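Local coordinates for HDLP (histone deacetylase-like protein) (Aquifex aeolicus, PDB 1C3R) that probably acts as a zinc-dependent deacetylase of the histone deacetylase family and binds the inhibitor trichostatin A through its zinc ion, at residues Ile165-His170 and Leu253-Asp258; Asp263-Phe268 and Gly295-Tyr300; Ile7-Tyr12 and Ile47-Ala52; Thr101-Ala106 and Phe141-Asn146. The protein carries 2 engineered substitutions. All blocks are in the same frame, centred on the assembly; numbering follows the deposited sequence.

Interaction 1 (Ile165-His170 and Leu253-Asp258); sequences IDLDAH and LQLGTD. With ZN (zinc ion), chain C; TSN (trichostatin a), chain D.
Asp258 reaches the 165-170 segment with both carboxylate oxygens. Its OD2 binds the zinc ion at 1.9 Å. Its OD1 accepts from Ala169 N at 2.8 Å and is met on the syn side, 23° out of the carboxylate plane. CG stands between the backbone N and the carbonyl carbon (chi1 53°), which turns the carboxylate to metal and loop alike. Asp168 OD2 and His170 ND1 each bind the zinc at 2.1 Å. The Asp168 and Asp258 carboxylates are turned 84° apart, and their OD2 atoms lie 3.2 Å from each other with the metal joining them. Asp168 OD2 also accepts from His170 N on its anti lone pair, an Asx turn that positions the next ligand. O1 and O2 of trichostatin A complete the five-fold coordination. Behind the site, two parallel strands pair Ile165 with Leu253 and Asp166 with Gln254. Gln254 N donates to Ile165 O at 2.9 Å, and Gln254 O accepts from Leu167 N at 3.1 Å. Leu253 CD1 packs on Ile165 CG2 at 3.7 Å and also touches Leu167. Asp166 OD2 is hydrogen-bonded to His131 ND1, consistent with a charge relay. The zinc lies beyond the C-terminal side of the sheet, in the loops that continue the two strands, where the cation probably offsets the repulsion of two buried carboxylates.

Interaction 2 (Asp263-Phe268 and Gly295-Tyr300); sequences DYLSKF and GGYHPY. With TSN (trichostatin a), chain D.
The Tyr297 ring has Leu265 CD1 over one face, 3.6 Å from the ring centroid and only 11° off the normal. This is a CH-pi contact centred on the ring. At the edge of the same ring, near its plane, lies O2 of trichostatin A. Asp263 OD1 approaches the ring obliquely, and the carboxylate and ring planes are 79° apart. The motif is an Asx turn at Asp263, set within a type I beta turn from Asp263 to Ser266. It lies in the loop after strand 250-254 and faces the loop that leads into helix 299-314. Together the two loops form part of the inhibitor pocket beside the zinc. The ring of His298, the N-cap residue of helix 299-314, meets Phe335 edge-to-face. Asp263 CG stands anti to the backbone N (chi1 -169°), which lets its carboxylate join both loops. OD2 of Asp263 accepts from Leu265 N at 3.0 Å and closes the turn. OD1 of Asp263 accepts from Tyr297 N at 2.9 Å in a nearly straight bond. The two bonds hold the carboxylate between the loops and place Leu265 beside Tyr297. The Asp263 side chain also touches Asp258, a zinc ligand. Ser266 OG adds a hydrogen bond to Asp258 O. Leu265 faces the inhibitor too, with CD2 at 3.2 Å from O3 of trichostatin A. At Gly295 a CB would run into the hydroxamate. Tyr297 OH donates to O2 of trichostatin A, though the modelled 2.3 Å between them is too short to be taken as an exact length.

Interaction 3 (Ile7-Tyr12 and Ile47-Ala52); sequences IGTLDY and IKSRPA
Ile7 and Gly8 pair in parallel with Ile47 and Lys48, with Gly8 N donating to Ile47 O at 3.0 Å and Ser49 N donating to Gly8 O at 3.2 Å. Ile7 and Ile47 lie side by side on one face of the sheet, Ile7 CG1 at 4.0 Å from Ile47 CB. Ser49 points back to the first strand, and its CB packs near Thr9 CG2. The pairing joins strands 4-8 and 46-48 of a beta-alpha-beta unit whose connection runs through helix 28-37. Strand 46-48 is the outermost of the sheet at this side. From the end of its strand, Lys48 reaches over to Asp11 in a salt bridge, NZ to OD2 at 3.1 Å. With chi1 at 174°, Thr9 turns OG1 away from its own N and toward Asp11, where it donates to the same OD2 of Asp11 at 2.8 Å. Thr9 OG1 also accepts from Asp11 N at 3.1 Å, which makes an ST turn. A valine in place of Thr9 would probably leave Asp11 N without this acceptor and the Asp11 carboxylate freer to turn away from Lys48. The Tyr12 hydroxyl is hydrogen-bonded to Ser109 OG of helix 98-118 and lies 3.4 Å, OH to OG, from Ser49.

Interaction 4 (Thr101-Ala106 and Phe141-Asn146); sequences TGSSLA and FCYINN. Unlike the reference sequence in segment 141-146: Asn146 (reference Asp). With TSN (trichostatin a), chain D.
Ile144 lays its CD1 against Ser103 on helix 98-118, 3.6 Å from Ser103 CB, and the same methyl touches Ser104 N at 3.9 Å. Its CG1 is anti to the carbonyl carbon (chi1 -60°) and the chain runs on extended (chi2 175°), which carries the methyl to the helix. Ser103 OG lies oblique to the Tyr143 ring, 3.7 Å from its CD1. A water ties the two segments: it donates to Ser103 OG at 2.8 Å and accepts from Tyr143 N at 2.8 Å. This water sits in the plane of the Tyr143 ring, at its edge. Ser103 OG is also hydrogen-bonded to Ala98 O, and the Tyr143 hydroxyl to Pro94 O. The result is a small contact of the Ile144 methyl on the helix, with a bridging water beside it. Asn146, which replaces the aspartate of the reference sequence, brings its CB to 4.4 Å from Ala106 O. Its OD1 is hydrogen-bonded to Thr110 and to Gly129 N. At the other end of the loop, Phe141 lines the inhibitor pocket. The methyl C15 of trichostatin A lies over one ring face, and C2 is at the ring edge, 3.5 Å from Phe141 CZ. With an alanine at Phe141, the inhibitor's methyl and aromatic ring would probably lose this pocket wall. The loop follows strand 122-125 and ends at Asn145, the N-cap of helix 146-156. Tyr143 and Ile144 both touch Leu69, which wedges the loop between helices 98-118 and 63-75.

Interactions 1 and 3 both pair parallel strands of the same sheet. Interaction 1 is fully buried near the chain centre and ends in metal chemistry. Interaction 3 lies at the sheet's outer strand, is partly buried, and ends in a salt bridge. Interaction 2 joins two loops, the second leading into a helix; interaction 4 sets a loop against a helix. Both, like interaction 1, touch trichostatin A. Interaction 2 leans on interaction 1 through Ser266 and Gly295. Interaction 4 meets interaction 2 only by packing of Phe141 on Tyr297 and Leu265. It is largely apolar with a bridging water. Interactions 3 and 4 also touch: Ala52 N is hydrogen-bonded to Ser104 OG, and helix 98-118 touches both.

Interaction 1 (Ile165-His170 and Leu253-Asp258)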
# COMPACT_ATOMS: atom_id res chain seq x y z
N ILE A 165 4.18 17.30 18.15
CA ILE A 165 2.92 16.58 18.22
C ILE A 165 2.41 16.33 16.80
O ILE A 165 2.26 17.27 16.01
CB ILE A 165 1.88 17.38 19.03
CG1 ILE A 165 2.42 17.61 20.44
CG2 ILE A 165 0.54 16.63 19.07
CD1 ILE A 165 1.55 18.51 21.32
N ASP A 166 2.15 15.07 16.49
CA ASP A 166 1.72 14.68 15.15
C ASP A 166 0.29 14.12 15.11
O ASP A 166 0.04 12.99 15.53
CB ASP A 166 2.70 13.63 14.62
CG ASP A 166 2.58 13.42 13.12
OD1 ASP A 166 1.49 13.03 12.65
OD2 ASP A 166 3.59 13.65 12.42
N LEU A 167 -0.65 14.91 14.59
CA LEU A 167 -2.04 14.47 14.52
C LEU A 167 -2.39 13.79 13.19
O LEU A 167 -3.53 13.39 12.98
CB LEU A 167 -2.98 15.66 14.77
CG LEU A 167 -2.78 16.34 16.13
CD1 LEU A 167 -3.91 17.33 16.36
CD2 LEU A 167 -2.75 15.30 17.24
N ASP A 168 -1.40 13.67 12.31
CA ASP A 168 -1.59 13.01 11.02
C ASP A 168 -2.06 11.58 11.33
O ASP A 168 -1.61 10.99 12.31
CB ASP A 168 -0.25 12.97 10.28
CG ASP A 168 -0.39 12.47 8.85
OD1 ASP A 168 -0.36 13.31 7.92
OD2 ASP A 168 -0.52 11.25 8.63
N ALA A 169 -2.94 11.03 10.50
CA ALA A 169 -3.43 9.66 10.71
C ALA A 169 -2.36 8.58 10.55
O ALA A 169 -2.62 7.41 10.83
CB ALA A 169 -4.61 9.38 9.76
N HIS A 170 -1.17 8.95 10.09
CA HIS A 170 -0.09 7.97 9.94
C HIS A 170 1.07 8.30 10.88
O HIS A 170 1.32 9.46 11.19
CB HIS A 170 0.43 7.92 8.50
CG HIS A 170 -0.63 7.62 7.49
ND1 HIS A 170 -1.41 8.61 6.94
CD2 HIS A 170 -1.03 6.42 7.00
CE1 HIS A 170 -2.25 8.00 6.14
NE2 HIS A 170 -2.07 6.67 6.14
N LEU A 253 3.31 21.48 15.82
CA LEU A 253 2.11 20.67 15.69
C LEU A 253 1.86 20.37 14.21
O LEU A 253 1.70 21.30 13.42
CB LEU A 253 0.93 21.42 16.29
CG LEU A 253 -0.47 20.80 16.18
CD1 LEU A 253 -0.50 19.46 16.92
CD2 LEU A 253 -1.49 21.78 16.77
N GLN A 254 1.84 19.09 13.84
CA GLN A 254 1.61 18.70 12.45
C GLN A 254 0.12 18.39 12.32
O GLN A 254 -0.44 17.56 13.05
CB GLN A 254 2.52 17.50 12.07
CG GLN A 254 1.86 16.16 11.89
CD GLN A 254 1.23 15.97 10.52
OE1 GLN A 254 1.90 15.65 9.53
NE2 GLN A 254 -0.07 16.16 10.46
N LEU A 255 -0.52 19.08 11.37
CA LEU A 255 -1.95 18.98 11.16
C LEU A 255 -2.46 18.36 9.87
O LEU A 255 -3.29 18.96 9.20
CB LEU A 255 -2.55 20.37 11.30
CG LEU A 255 -2.28 21.00 12.68
CD1 LEU A 255 -2.58 22.49 12.66
CD2 LEU A 255 -3.09 20.27 13.73
N GLY A 256 -1.98 17.16 9.53
CA GLY A 256 -2.45 16.50 8.33
C GLY A 256 -3.96 16.34 8.44
O GLY A 256 -4.50 16.13 9.52
N THR A 257 -4.66 16.44 7.32
CA THR A 257 -6.10 16.31 7.36
C THR A 257 -6.57 14.90 7.00
O THR A 257 -7.77 14.63 6.97
CB THR A 257 -6.76 17.31 6.41
OG1 THR A 257 -6.31 17.07 5.08
CG2 THR A 257 -6.38 18.76 6.79
N ASP A 258 -5.63 13.97 6.76
CA ASP A 258 -6.06 12.62 6.38
C ASP A 258 -6.88 11.82 7.41
O ASP A 258 -7.45 10.78 7.06
CB ASP A 258 -4.91 11.76 5.83
CG ASP A 258 -3.69 11.71 6.73
OD1 ASP A 258 -3.81 11.94 7.95
OD2 ASP A 258 -2.60 11.38 6.21
ZN ZN C . -0.89 10.61 6.70
O1 TSN D . 1.33 10.74 6.42
O2 TSN D . -0.48 10.13 4.34
O3 TSN D . -2.52 4.27 0.37
N1 TSN D . 1.28 9.53 5.71
N2 TSN D . -0.95 5.17 -5.84
C1 TSN D . -1.21 4.59 -1.59
C2 TSN D . 0.03 4.73 -2.23
C3 TSN D . 0.16 4.92 -3.61
C4 TSN D . -1.03 4.97 -4.45
C5 TSN D . -2.29 4.82 -3.78
C6 TSN D . -2.37 4.63 -2.42
C7 TSN D . -1.41 4.40 -0.12
C8 TSN D . -0.17 4.40 0.82
C9 TSN D . -0.29 5.57 1.78
C10 TSN D . 0.71 6.38 2.23
C11 TSN D . 0.27 7.45 3.16
C12 TSN D . 1.06 8.42 3.67
C13 TSN D . 0.52 9.44 4.57
C14 TSN D . -0.13 3.06 1.60
C15 TSN D . 2.19 6.25 1.85
C17 TSN D . -2.18 5.29 -6.66
C16 TSN D . 0.32 5.32 -6.53

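Interaction 2 (Asp263-Phe268 and Gly295-Tyr300)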
# COMPACT_ATOMS: atom_id res chain seq x y z
N ASP A 263 -11.42 11.22 3.75
CA ASP A 263 -10.13 10.92 3.15
C ASP A 263 -9.93 9.41 3.17
O ASP A 263 -9.92 8.80 4.24
CB ASP A 263 -9.01 11.64 3.91
CG ASP A 263 -7.67 11.59 3.19
OD1 ASP A 263 -6.92 12.59 3.27
OD2 ASP A 263 -7.35 10.56 2.56
N TYR A 264 -9.77 8.82 1.99
CA TYR A 264 -9.61 7.37 1.86
C TYR A 264 -8.32 6.78 2.39
O TYR A 264 -8.26 5.58 2.62
CB TYR A 264 -9.76 6.92 0.40
CG TYR A 264 -11.08 7.29 -0.24
CD1 TYR A 264 -11.28 8.56 -0.79
CD2 TYR A 264 -12.13 6.37 -0.30
CE1 TYR A 264 -12.50 8.90 -1.38
CE2 TYR A 264 -13.34 6.70 -0.88
CZ TYR A 264 -13.52 7.97 -1.42
OH TYR A 264 -14.72 8.29 -2.01
N LEU A 265 -7.29 7.59 2.56
CA LEU A 265 -6.03 7.04 3.05
C LEU A 265 -5.95 6.83 4.56
O LEU A 265 -4.86 6.71 5.12
CB LEU A 265 -4.83 7.85 2.55
CG LEU A 265 -4.65 7.81 1.02
CD1 LEU A 265 -3.21 8.18 0.64
CD2 LEU A 265 -4.94 6.42 0.51
N SER A 266 -7.10 6.77 5.23
CA SER A 266 -7.12 6.50 6.66
C SER A 266 -8.44 5.82 6.99
O SER A 266 -9.45 6.04 6.33
CB SER A 266 -7.01 7.78 7.50
OG SER A 266 -8.24 8.48 7.58
N LYS A 267 -8.44 4.98 8.02
CA LYS A 267 -9.67 4.31 8.40
C LYS A 267 -10.33 5.08 9.55
O LYS A 267 -11.22 4.56 10.22
CB LYS A 267 -9.39 2.87 8.80
CG LYS A 267 -8.76 2.06 7.66
CD LYS A 267 -9.65 2.10 6.43
CE LYS A 267 -9.06 1.27 5.29
NZ LYS A 267 -9.94 1.32 4.08
N PHE A 268 -9.88 6.31 9.77
CA PHE A 268 -10.45 7.17 10.81
C PHE A 268 -11.64 7.87 10.17
O PHE A 268 -11.60 8.22 8.99
CB PHE A 268 -9.44 8.21 11.30
CG PHE A 268 -8.33 7.64 12.15
CD1 PHE A 268 -7.32 8.46 12.64
CD2 PHE A 268 -8.29 6.28 12.47
CE1 PHE A 268 -6.30 7.96 13.44
CE2 PHE A 268 -7.27 5.77 13.28
CZ PHE A 268 -6.28 6.61 13.76
N GLY A 295 -0.20 15.11 5.71
CA GLY A 295 -0.94 14.28 4.76
C GLY A 295 -2.40 14.67 4.63
O GLY A 295 -3.07 14.95 5.62
N GLY A 296 -2.89 14.69 3.40
CA GLY A 296 -4.28 15.04 3.12
C GLY A 296 -4.48 14.83 1.64
O GLY A 296 -3.79 15.45 0.82
N TYR A 297 -5.42 13.96 1.27
CA TYR A 297 -5.62 13.67 -0.14
C TYR A 297 -6.98 13.96 -0.73
O TYR A 297 -7.22 13.70 -1.92
CB TYR A 297 -5.23 12.21 -0.38
CG TYR A 297 -3.94 11.90 0.35
CD1 TYR A 297 -3.94 11.58 1.70
CD2 TYR A 297 -2.70 12.07 -0.29
CE1 TYR A 297 -2.75 11.44 2.41
CE2 TYR A 297 -1.51 11.93 0.42
CZ TYR A 297 -1.54 11.62 1.77
OH TYR A 297 -0.38 11.53 2.50
N HIS A 298 -7.89 14.49 0.08
CA HIS A 298 -9.20 14.86 -0.43
C HIS A 298 -9.18 16.39 -0.48
O HIS A 298 -9.18 17.05 0.56
CB HIS A 298 -10.32 14.39 0.51
CG HIS A 298 -11.68 14.58 -0.08
ND1 HIS A 298 -12.46 13.53 -0.52
CD2 HIS A 298 -12.37 15.71 -0.37
CE1 HIS A 298 -13.57 14.00 -1.06
NE2 HIS A 298 -13.54 15.32 -0.99
N PRO A 299 -9.20 16.97 -1.69
CA PRO A 299 -9.16 18.42 -1.88
C PRO A 299 -10.20 19.21 -1.10
O PRO A 299 -9.87 20.26 -0.53
CB PRO A 299 -9.34 18.56 -3.40
CG PRO A 299 -10.15 17.31 -3.75
CD PRO A 299 -9.33 16.29 -2.99
N TYR A 300 -11.45 18.74 -1.07
CA TYR A 300 -12.49 19.47 -0.35
C TYR A 300 -12.27 19.39 1.15
O TYR A 300 -12.38 20.39 1.86
CB TYR A 300 -13.89 18.92 -0.68
CG TYR A 300 -14.21 18.78 -2.16
CD1 TYR A 300 -13.40 19.36 -3.14
CD2 TYR A 300 -15.34 18.08 -2.58
CE1 TYR A 300 -13.70 19.22 -4.50
CE2 TYR A 300 -15.66 17.94 -3.93
CZ TYR A 300 -14.84 18.51 -4.88
OH TYR A 300 -15.15 18.36 -6.21
O1 TSN D . 1.33 10.74 6.42
O2 TSN D . -0.48 10.13 4.34
O3 TSN D . -2.52 4.27 0.37
N1 TSN D . 1.28 9.53 5.71
N2 TSN D . -0.95 5.17 -5.84
C1 TSN D . -1.21 4.59 -1.59
C2 TSN D . 0.03 4.73 -2.23
C3 TSN D . 0.16 4.92 -3.61
C4 TSN D . -1.03 4.97 -4.45
C5 TSN D . -2.29 4.82 -3.78
C6 TSN D . -2.37 4.63 -2.42
C7 TSN D . -1.41 4.40 -0.12
C8 TSN D . -0.17 4.40 0.82
C9 TSN D . -0.29 5.57 1.78
C10 TSN D . 0.71 6.38 2.23
C11 TSN D . 0.27 7.45 3.16
C12 TSN D . 1.06 8.42 3.67
C13 TSN D . 0.52 9.44 4.57
C14 TSN D . -0.13 3.06 1.60
C15 TSN D . 2.19 6.25 1.85
C17 TSN D . -2.18 5.29 -6.66
C16 TSN D . 0.32 5.32 -6.53

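Interaction 3 (Ile7-Tyr12 and Ile47-Ala52)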
# COMPACT_ATOMS: atom_id res chain seq x y z
N ILE A 7 2.08 31.04 5.77
CA ILE A 7 3.20 30.93 4.85
C ILE A 7 2.78 30.06 3.67
O ILE A 7 2.31 28.94 3.86
CB ILE A 7 4.44 30.31 5.54
CG1 ILE A 7 5.04 31.28 6.57
CG2 ILE A 7 5.51 30.03 4.50
CD1 ILE A 7 4.13 31.62 7.72
N GLY A 8 2.93 30.59 2.46
CA GLY A 8 2.55 29.83 1.29
C GLY A 8 2.75 30.59 -0.01
O GLY A 8 3.26 31.71 -0.02
N THR A 9 2.33 29.96 -1.10
CA THR A 9 2.44 30.53 -2.43
C THR A 9 1.66 29.67 -3.41
O THR A 9 1.46 28.48 -3.18
CB THR A 9 3.90 30.55 -2.91
OG1 THR A 9 3.94 30.99 -4.27
CG2 THR A 9 4.51 29.16 -2.82
N LEU A 10 1.20 30.28 -4.50
CA LEU A 10 0.45 29.55 -5.52
C LEU A 10 1.41 28.66 -6.31
O LEU A 10 0.99 27.66 -6.91
CB LEU A 10 -0.24 30.53 -6.47
CG LEU A 10 -1.46 31.30 -5.96
CD1 LEU A 10 -1.16 31.98 -4.64
CD2 LEU A 10 -1.88 32.31 -7.01
N ASP A 11 2.69 29.00 -6.30
CA ASP A 11 3.68 28.22 -7.03
C ASP A 11 3.60 26.71 -6.80
O ASP A 11 3.90 25.93 -7.70
CB ASP A 11 5.10 28.70 -6.68
CG ASP A 11 5.33 30.14 -7.08
OD1 ASP A 11 5.01 30.49 -8.24
OD2 ASP A 11 5.86 30.91 -6.25
N TYR A 12 3.19 26.30 -5.60
CA TYR A 12 3.09 24.86 -5.34
C TYR A 12 2.19 24.18 -6.38
O TYR A 12 2.30 22.98 -6.61
CB TYR A 12 2.53 24.58 -3.94
CG TYR A 12 3.43 24.96 -2.78
CD1 TYR A 12 3.17 26.10 -2.01
CD2 TYR A 12 4.49 24.14 -2.39
CE1 TYR A 12 3.94 26.41 -0.89
CE2 TYR A 12 5.26 24.43 -1.28
CZ TYR A 12 4.99 25.56 -0.53
OH TYR A 12 5.74 25.84 0.59
N ILE A 47 2.77 35.29 3.94
CA ILE A 47 4.21 35.37 3.77
C ILE A 47 4.61 34.43 2.65
O ILE A 47 4.36 33.23 2.73
CB ILE A 47 4.96 34.96 5.05
CG1 ILE A 47 4.67 35.97 6.16
CG2 ILE A 47 6.46 34.84 4.77
CD1 ILE A 47 5.34 35.65 7.48
N LYS A 48 5.23 34.96 1.60
CA LYS A 48 5.64 34.14 0.46
C LYS A 48 6.70 33.12 0.86
O LYS A 48 7.71 33.46 1.47
CB LYS A 48 6.19 35.03 -0.66
CG LYS A 48 6.60 34.26 -1.90
CD LYS A 48 7.04 35.20 -3.02
CE LYS A 48 7.39 34.42 -4.28
NZ LYS A 48 6.22 33.66 -4.81
N SER A 49 6.44 31.86 0.52
CA SER A 49 7.36 30.76 0.83
C SER A 49 8.71 30.97 0.14
O SER A 49 8.77 31.51 -0.96
CB SER A 49 6.76 29.44 0.34
OG SER A 49 5.48 29.20 0.88
N ARG A 50 9.78 30.54 0.80
CA ARG A 50 11.11 30.65 0.21
C ARG A 50 11.71 29.26 0.26
O ARG A 50 11.33 28.45 1.11
CB ARG A 50 12.01 31.60 1.01
CG ARG A 50 12.46 31.08 2.38
CD ARG A 50 13.51 32.02 3.00
NE ARG A 50 13.89 31.65 4.36
CZ ARG A 50 14.60 30.57 4.70
NH1 ARG A 50 15.02 29.72 3.76
NH2 ARG A 50 14.88 30.34 5.97
N PRO A 51 12.64 28.95 -0.66
CA PRO A 51 13.25 27.62 -0.65
C PRO A 51 14.13 27.53 0.59
O PRO A 51 14.52 28.55 1.15
CB PRO A 51 14.10 27.63 -1.93
CG PRO A 51 13.41 28.69 -2.80
CD PRO A 51 13.21 29.75 -1.76
N ALA A 52 14.43 26.31 1.02
CA ALA A 52 15.30 26.15 2.16
C ALA A 52 16.70 26.32 1.59
O ALA A 52 16.90 26.12 0.39
CB ALA A 52 15.15 24.77 2.74

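Interaction 4 (Thr101-Ala106 and Phe141-Asn146)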
# COMPACT_ATOMS: atom_id res chain seq x y z
N THR A 101 12.38 20.90 -5.71
CA THR A 101 11.91 22.29 -5.69
C THR A 101 10.70 22.47 -4.78
O THR A 101 10.68 23.37 -3.93
CB THR A 101 11.54 22.80 -7.09
OG1 THR A 101 12.70 22.73 -7.93
CG2 THR A 101 11.08 24.25 -7.03
N GLY A 102 9.69 21.63 -4.96
CA GLY A 102 8.50 21.72 -4.12
C GLY A 102 8.83 21.45 -2.66
O GLY A 102 8.47 22.23 -1.78
N SER A 103 9.54 20.35 -2.41
CA SER A 103 9.92 19.97 -1.06
C SER A 103 10.77 21.03 -0.37
O SER A 103 10.58 21.33 0.81
CB SER A 103 10.67 18.64 -1.08
OG SER A 103 9.83 17.59 -1.52
N SER A 104 11.71 21.60 -1.11
CA SER A 104 12.57 22.63 -0.57
C SER A 104 11.76 23.85 -0.16
O SER A 104 12.02 24.48 0.86
CB SER A 104 13.61 23.05 -1.61
OG SER A 104 14.50 24.01 -1.06
N LEU A 105 10.77 24.19 -0.98
CA LEU A 105 9.92 25.34 -0.72
C LEU A 105 9.06 25.08 0.53
O LEU A 105 8.83 25.98 1.34
CB LEU A 105 9.04 25.60 -1.94
CG LEU A 105 8.44 26.98 -2.14
CD1 LEU A 105 9.56 28.03 -2.12
CD2 LEU A 105 7.70 27.02 -3.48
N ALA A 106 8.60 23.84 0.67
CA ALA A 106 7.79 23.46 1.82
C ALA A 106 8.64 23.43 3.08
O ALA A 106 8.17 23.73 4.18
CB ALA A 106 7.16 22.09 1.57
N PHE A 141 5.96 9.12 0.35
CA PHE A 141 5.64 10.34 -0.41
C PHE A 141 6.54 11.52 -0.01
O PHE A 141 6.51 12.57 -0.65
CB PHE A 141 4.19 10.78 -0.17
CG PHE A 141 3.15 9.74 -0.52
CD1 PHE A 141 1.83 9.93 -0.13
CD2 PHE A 141 3.48 8.60 -1.24
CE1 PHE A 141 0.85 8.99 -0.45
CE2 PHE A 141 2.51 7.66 -1.57
CZ PHE A 141 1.19 7.85 -1.17
N CYS A 142 7.32 11.35 1.05
CA CYS A 142 8.17 12.43 1.53
C CYS A 142 9.62 12.34 1.06
O CYS A 142 10.27 11.30 1.19
CB CYS A 142 8.15 12.47 3.07
SG CYS A 142 6.50 12.74 3.80
N TYR A 143 10.14 13.45 0.54
CA TYR A 143 11.53 13.50 0.09
C TYR A 143 12.38 14.21 1.14
O TYR A 143 13.51 13.80 1.41
CB TYR A 143 11.64 14.25 -1.24
CG TYR A 143 10.77 13.69 -2.34
CD1 TYR A 143 9.43 14.07 -2.47
CD2 TYR A 143 11.27 12.75 -3.24
CE1 TYR A 143 8.62 13.52 -3.46
CE2 TYR A 143 10.47 12.19 -4.23
CZ TYR A 143 9.15 12.58 -4.34
OH TYR A 143 8.35 12.03 -5.32
N ILE A 144 11.83 15.27 1.73
CA ILE A 144 12.54 16.04 2.76
C ILE A 144 11.68 16.09 4.03
O ILE A 144 10.48 16.34 3.97
CB ILE A 144 12.84 17.48 2.26
CG1 ILE A 144 13.71 17.41 1.00
CG2 ILE A 144 13.56 18.28 3.34
CD1 ILE A 144 13.98 18.77 0.36
N ASN A 145 12.31 15.85 5.18
CA ASN A 145 11.59 15.86 6.45
C ASN A 145 11.70 17.25 7.08
O ASN A 145 12.61 17.50 7.88
CB ASN A 145 12.21 14.81 7.39
CG ASN A 145 11.35 14.53 8.62
OD1 ASN A 145 10.94 15.45 9.33
ND2 ASN A 145 11.09 13.26 8.88
N ASN A 146 10.78 18.15 6.72
CA ASN A 146 10.84 19.51 7.26
C ASN A 146 10.71 19.58 8.79
O ASN A 146 11.27 20.48 9.42
CB ASN A 146 9.82 20.42 6.57
CG ASN A 146 8.38 20.06 6.88
OD1 ASN A 146 7.76 20.64 7.77
ND2 ASN A 146 7.85 19.08 6.15
O1 TSN D . 1.33 10.74 6.42
O2 TSN D . -0.48 10.13 4.34
O3 TSN D . -2.52 4.27 0.37
N1 TSN D . 1.28 9.53 5.71
N2 TSN D . -0.95 5.17 -5.84
C1 TSN D . -1.21 4.59 -1.59
C2 TSN D . 0.03 4.73 -2.23
C3 TSN D . 0.16 4.92 -3.61
C4 TSN D . -1.03 4.97 -4.45
C5 TSN D . -2.29 4.82 -3.78
C6 TSN D . -2.37 4.63 -2.42
C7 TSN D . -1.41 4.40 -0.12
C8 TSN D . -0.17 4.40 0.82
C9 TSN D . -0.29 5.57 1.78
C10 TSN D . 0.71 6.38 2.23
C11 TSN D . 0.27 7.45 3.16
C12 TSN D . 1.06 8.42 3.67
C13 TSN D . 0.52 9.44 4.57
C14 TSN D . -0.13 3.06 1.60
C15 TSN D . 2.19 6.25 1.85
C17 TSN D . -2.18 5.29 -6.66
C16 TSN D . 0.32 5.32 -6.53
O HOH W 1 9.10 16.09 0.74